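PDB 3C3P: methyltransferase from Geobacter sulfurreducens PCA, which probably transfers a methyl group from S-adenosyl-L-methionine to an oxygen of an acceptor substrate. Local coordinates for residues Phe193-Pro198 and Val203-Arg208; Val159-Arg164 and Glu181-Leu186. One frame throughout, in Å; residues are numbered along the deposited sequence.

Contact 1 (Phe193-Pro198 and Val203-Arg208)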
# COMPACT_ATOMS: atom_id res chain seq x y z
N PHE A 193 -6.44 -7.70 -8.81
CA PHE A 193 -5.27 -8.19 -8.11
C PHE A 193 -5.46 -7.70 -6.66
O PHE A 193 -5.48 -6.50 -6.37
CB PHE A 193 -3.91 -7.75 -8.66
CG PHE A 193 -2.76 -8.30 -7.87
CD1 PHE A 193 -2.21 -9.53 -8.21
CD2 PHE A 193 -2.28 -7.62 -6.74
CE1 PHE A 193 -1.16 -10.06 -7.46
CE2 PHE A 193 -1.24 -8.13 -5.99
CZ PHE A 193 -0.68 -9.37 -6.34
N THR A 194 -5.53 -8.65 -5.74
CA THR A 194 -5.83 -8.30 -4.34
C THR A 194 -4.84 -8.77 -3.28
O THR A 194 -4.13 -9.74 -3.42
CB THR A 194 -7.25 -8.94 -3.95
OG1 THR A 194 -8.28 -8.54 -4.88
CG2 THR A 194 -7.70 -8.54 -2.56
N THR A 195 -4.80 -8.00 -2.21
CA THR A 195 -4.01 -8.37 -1.06
C THR A 195 -4.64 -7.71 0.16
O THR A 195 -5.35 -6.71 0.03
CB THR A 195 -2.53 -7.99 -1.18
OG1 THR A 195 -1.77 -8.79 -0.25
CG2 THR A 195 -2.30 -6.44 -0.96
N ILE A 196 -4.40 -8.30 1.32
CA ILE A 196 -4.91 -7.77 2.58
C ILE A 196 -3.72 -7.41 3.46
O ILE A 196 -2.86 -8.24 3.73
CB ILE A 196 -5.83 -8.77 3.34
CG1 ILE A 196 -7.04 -9.16 2.52
CG2 ILE A 196 -6.31 -8.20 4.71
CD1 ILE A 196 -7.82 -10.39 3.08
N VAL A 197 -3.66 -6.14 3.84
CA VAL A 197 -2.59 -5.70 4.72
C VAL A 197 -3.17 -5.68 6.14
O VAL A 197 -4.24 -5.14 6.44
CB VAL A 197 -1.87 -4.40 4.28
CG1 VAL A 197 -1.21 -4.60 2.89
CG2 VAL A 197 -2.81 -3.21 4.29
N PRO A 198 -2.47 -6.32 7.04
CA PRO A 198 -3.08 -6.36 8.35
C PRO A 198 -2.83 -5.17 9.28
O PRO A 198 -2.35 -5.35 10.41
CB PRO A 198 -2.53 -7.66 8.94
CG PRO A 198 -1.28 -7.83 8.32
CD PRO A 198 -1.34 -7.26 6.93
N VAL A 203 -7.03 -4.27 6.04
CA VAL A 203 -7.38 -3.48 4.87
C VAL A 203 -7.22 -4.31 3.59
O VAL A 203 -6.14 -4.76 3.26
CB VAL A 203 -6.52 -2.17 4.77
CG1 VAL A 203 -6.95 -1.34 3.53
CG2 VAL A 203 -6.62 -1.32 6.07
N LEU A 204 -8.34 -4.49 2.90
CA LEU A 204 -8.36 -5.24 1.65
C LEU A 204 -8.13 -4.26 0.51
O LEU A 204 -8.80 -3.23 0.40
CB LEU A 204 -9.70 -5.96 1.48
CG LEU A 204 -10.07 -6.76 0.23
CD1 LEU A 204 -9.12 -7.91 -0.06
CD2 LEU A 204 -11.50 -7.33 0.42
N LEU A 205 -7.15 -4.59 -0.32
CA LEU A 205 -6.80 -3.76 -1.47
C LEU A 205 -7.01 -4.56 -2.73
O LEU A 205 -6.55 -5.71 -2.85
CB LEU A 205 -5.34 -3.31 -1.37
CG LEU A 205 -4.89 -2.55 -0.12
CD1 LEU A 205 -3.35 -2.31 -0.08
CD2 LEU A 205 -5.64 -1.24 -0.04
N GLY A 206 -7.75 -3.95 -3.65
CA GLY A 206 -8.02 -4.55 -4.97
C GLY A 206 -7.71 -3.61 -6.11
O GLY A 206 -8.33 -2.56 -6.26
N TYR A 207 -6.74 -4.00 -6.92
CA TYR A 207 -6.33 -3.23 -8.09
C TYR A 207 -7.03 -3.81 -9.30
O TYR A 207 -6.92 -4.99 -9.58
CB TYR A 207 -4.83 -3.30 -8.27
CG TYR A 207 -4.28 -2.59 -9.48
CD1 TYR A 207 -3.98 -1.23 -9.41
CD2 TYR A 207 -4.04 -3.25 -10.67
CE1 TYR A 207 -3.49 -0.56 -10.50
CE2 TYR A 207 -3.55 -2.60 -11.74
CZ TYR A 207 -3.25 -1.25 -11.65
OH TYR A 207 -2.74 -0.60 -12.73
N ARG A 208 -7.71 -2.95 -10.04
CA ARG A 208 -8.44 -3.39 -11.20
C ARG A 208 -7.50 -3.52 -12.38
O ARG A 208 -6.96 -2.54 -12.87
CB ARG A 208 -9.61 -2.46 -11.49
CG ARG A 208 -10.67 -3.16 -12.24
CD ARG A 208 -11.95 -2.47 -12.17
NE ARG A 208 -11.99 -1.45 -13.17
CZ ARG A 208 -12.63 -1.53 -14.32
NH1 ARG A 208 -13.41 -2.54 -14.63
NH2 ARG A 208 -12.55 -0.52 -15.15
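The antiparallel beta hairpin near the C-terminal end of the chain joins strand 192-197 to strand 203-208 through three hydrogen-bonded pairs, Phe193 with Tyr207, Thr195 with Leu205 and Val197 with Val203. Each pair exchanges two N-H···O bonds. Leu205 N gives the shortest, 2.8 Å to Thr195 O, reaching that oxygen almost in line with its C=O bond (175°); Tyr207 N, 2.9 Å from Phe193 O, instead comes in 29° off the carbonyl plane. At the non-hydrogen-bonded pairs the CA atoms lie nearer each other, 4.4 Å for Ile196 CA and Leu204 CA, and Ile196 CA lies 3.3 Å from Val203 O in a CA-H···O contact.

In this Rossmann-like methyltransferase sheet, strand 203-208 runs between strand 154-159 and the outermost strand of the sheet within this chain, so both its edges are bonded, and its apolar residues suit an interior strand. Thr194, Ile196 and Leu204 face helix 181-186. There Leu204 CD1 packs on Ile196 CG1, the two chains slanting across each other, though the modelled position of this methyl is doubtful. On the other face Val197 and Val203 lie side by side, and these compact branched residues pack with Leu205 against helix 42-55. Phe193 carries its ring outward to Tyr49 of the second subunit, where an aromatic fits the interface, and Thr194 O accepts a hydrogen bond from Arg46 of that subunit.

Contact 2 (Val159-Arg164 and Glu181-Leu186). With EDO (1,2-ethanediol), chain K.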
# COMPACT_ATOMS: atom_id res chain seq x y z
N VAL A 159 -12.03 -1.36 4.30
CA VAL A 159 -11.57 -1.43 5.68
C VAL A 159 -12.40 -2.43 6.47
O VAL A 159 -13.43 -2.95 5.99
CB VAL A 159 -11.54 -0.04 6.38
CG1 VAL A 159 -10.50 0.88 5.67
CG2 VAL A 159 -12.95 0.61 6.48
N ASN A 160 -11.93 -2.68 7.67
CA ASN A 160 -12.57 -3.65 8.61
C ASN A 160 -12.72 -5.01 7.93
O ASN A 160 -13.71 -5.72 8.10
CB ASN A 160 -13.91 -3.13 9.11
CG ASN A 160 -13.77 -1.81 9.82
OD1 ASN A 160 -12.77 -1.57 10.49
ND2 ASN A 160 -14.76 -0.94 9.66
N ALA A 161 -11.69 -5.34 7.17
CA ALA A 161 -11.61 -6.60 6.41
C ALA A 161 -11.30 -7.89 7.21
O ALA A 161 -11.65 -8.98 6.76
CB ALA A 161 -10.63 -6.47 5.27
N LEU A 162 -10.64 -7.76 8.37
CA LEU A 162 -10.27 -8.91 9.22
C LEU A 162 -11.05 -8.95 10.51
O LEU A 162 -11.26 -10.01 11.08
CB LEU A 162 -8.75 -8.94 9.50
CG LEU A 162 -7.92 -9.22 8.25
CD1 LEU A 162 -6.45 -9.11 8.57
CD2 LEU A 162 -8.29 -10.61 7.62
N ARG A 163 -11.48 -7.80 10.97
CA ARG A 163 -12.29 -7.73 12.18
C ARG A 163 -13.15 -6.48 12.14
O ARG A 163 -12.84 -5.51 11.44
CB ARG A 163 -11.45 -7.74 13.44
CG ARG A 163 -10.67 -6.49 13.62
CD ARG A 163 -9.78 -6.59 14.80
NE ARG A 163 -9.01 -5.36 14.96
CZ ARG A 163 -8.04 -5.21 15.85
NH1 ARG A 163 -7.71 -6.20 16.65
NH2 ARG A 163 -7.39 -4.07 15.94
N ARG A 164 -14.25 -6.56 12.87
CA ARG A 164 -15.23 -5.48 12.93
C ARG A 164 -14.70 -4.24 13.58
O ARG A 164 -13.88 -4.28 14.50
CB ARG A 164 -16.53 -5.97 13.59
CG ARG A 164 -17.64 -4.93 13.68
CD ARG A 164 -18.98 -5.65 13.85
NE ARG A 164 -19.18 -6.52 12.68
CZ ARG A 164 -19.91 -6.23 11.61
NH1 ARG A 164 -20.61 -5.10 11.55
NH2 ARG A 164 -19.98 -7.10 10.61
N GLU A 181 -16.41 -12.44 4.27
CA GLU A 181 -16.89 -12.80 2.92
C GLU A 181 -16.30 -12.09 1.71
O GLU A 181 -15.96 -12.74 0.72
CB GLU A 181 -18.43 -12.77 2.80
CG GLU A 181 -18.89 -13.76 1.74
CD GLU A 181 -20.29 -13.52 1.24
OE1 GLU A 181 -20.48 -12.44 0.64
OE2 GLU A 181 -21.17 -14.43 1.36
N PHE A 182 -16.17 -10.79 1.80
CA PHE A 182 -15.67 -10.03 0.63
C PHE A 182 -14.26 -10.47 0.28
O PHE A 182 -13.87 -10.49 -0.89
CB PHE A 182 -15.81 -8.52 0.85
CG PHE A 182 -15.51 -7.72 -0.37
CD1 PHE A 182 -16.04 -8.09 -1.59
CD2 PHE A 182 -14.82 -6.55 -0.28
CE1 PHE A 182 -15.78 -7.33 -2.74
CE2 PHE A 182 -14.57 -5.80 -1.41
CZ PHE A 182 -15.05 -6.20 -2.64
N ASN A 183 -13.50 -10.85 1.30
CA ASN A 183 -12.14 -11.32 1.08
C ASN A 183 -12.14 -12.53 0.15
O ASN A 183 -11.34 -12.62 -0.77
CB ASN A 183 -11.48 -11.76 2.40
CG ASN A 183 -11.36 -10.65 3.40
OD1 ASN A 183 -11.42 -9.47 3.05
ND2 ASN A 183 -11.17 -11.01 4.67
N HIS A 184 -13.07 -13.43 0.40
CA HIS A 184 -13.17 -14.70 -0.36
C HIS A 184 -13.65 -14.46 -1.76
O HIS A 184 -13.23 -15.12 -2.69
CB HIS A 184 -14.03 -15.71 0.37
CG HIS A 184 -13.46 -16.07 1.70
ND1 HIS A 184 -12.80 -17.25 1.94
CD2 HIS A 184 -13.39 -15.36 2.85
CE1 HIS A 184 -12.41 -17.28 3.20
NE2 HIS A 184 -12.74 -16.13 3.77
N HIS A 185 -14.53 -13.47 -1.88
CA HIS A 185 -15.06 -13.09 -3.19
C HIS A 185 -14.01 -12.42 -4.06
O HIS A 185 -13.65 -12.89 -5.14
CB HIS A 185 -16.20 -12.09 -3.02
CG HIS A 185 -16.74 -11.58 -4.33
ND1 HIS A 185 -17.66 -12.29 -5.09
CD2 HIS A 185 -16.47 -10.45 -5.02
CE1 HIS A 185 -17.95 -11.60 -6.17
NE2 HIS A 185 -17.24 -10.48 -6.17
N LEU A 186 -13.46 -11.35 -3.53
CA LEU A 186 -12.53 -10.50 -4.31
C LEU A 186 -11.26 -11.20 -4.70
O LEU A 186 -10.68 -10.93 -5.78
CB LEU A 186 -12.22 -9.20 -3.55
CG LEU A 186 -11.55 -8.12 -4.40
CD1 LEU A 186 -12.48 -7.76 -5.55
CD2 LEU A 186 -11.20 -6.92 -3.54
C1 EDO K . -16.42 -7.60 9.49
O1 EDO K . -16.02 -6.36 8.89
C2 EDO K . -15.26 -8.58 9.70
O2 EDO K . -14.39 -8.56 8.56
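Asn183 and Ala161 supply the one hydrogen bond between residues 159-164, at the start of the loop that follows strand 154-159, and helix 181-186. Asn183 ND2 donates to Ala161 O over 3.0 Å, with 156° at the hydrogen. The acceptor lies close to the plane of the asparagine amide, as suits an N-H that lies in that plane, whereas the donor sits 32° off the plane of the Ala161 carbonyl. Asn183 holds its CG anti to its own carbonyl carbon (chi1 -61°), which sends the amide from the helix toward the loop. The same ND2 is also hydrogen-bonded to Tyr13 OH of the second subunit.

Van der Waals contacts flank this bond. Ala161 CB approaches Asn183 OD1 at 3.8 Å, and its small methyl group lets helix and loop come near. Leu162, whose chain runs at about a right angle to that of Asn183, brings CD2 to 4.1 Å from Asn183 ND2; it also packs on Tyr13 of the second subunit.

On the loop itself, a 1,2-ethanediol, probably from the crystallisation liquor, gives a hydrogen bond from O2 to Asn160 O at 3.0 Å, and its O1 lies over one face of the Arg164 guanidinium.

Buried as it is, Asn183 ND2 has two oxygen partners, which probably take one N-H each, and a single uncharged side chain thus ties helix, loop and dimer interface together.

Overall arrangement
The two contacts come in series along the chain, 159-164 with 181-186 first and the hairpin 193-198 with 203-208 after it, and their centres lie 10 Å apart on the same side of the protein. Strand 154-159, whose end opens contact 2, is the sheet neighbour of strand 203-208 in contact 1. Helix 181-186 is followed in the chain by strand 192-197 and covers one face of the hairpin: Leu204 CD2 comes within 3.5 Å of Phe182 CD2, and Ile196 CD1 within 3.6 Å of Asn183 CG. Both contacts also touch the second subunit, so this antiparallel end of the sheet and its covering helix contribute to the dimer interface.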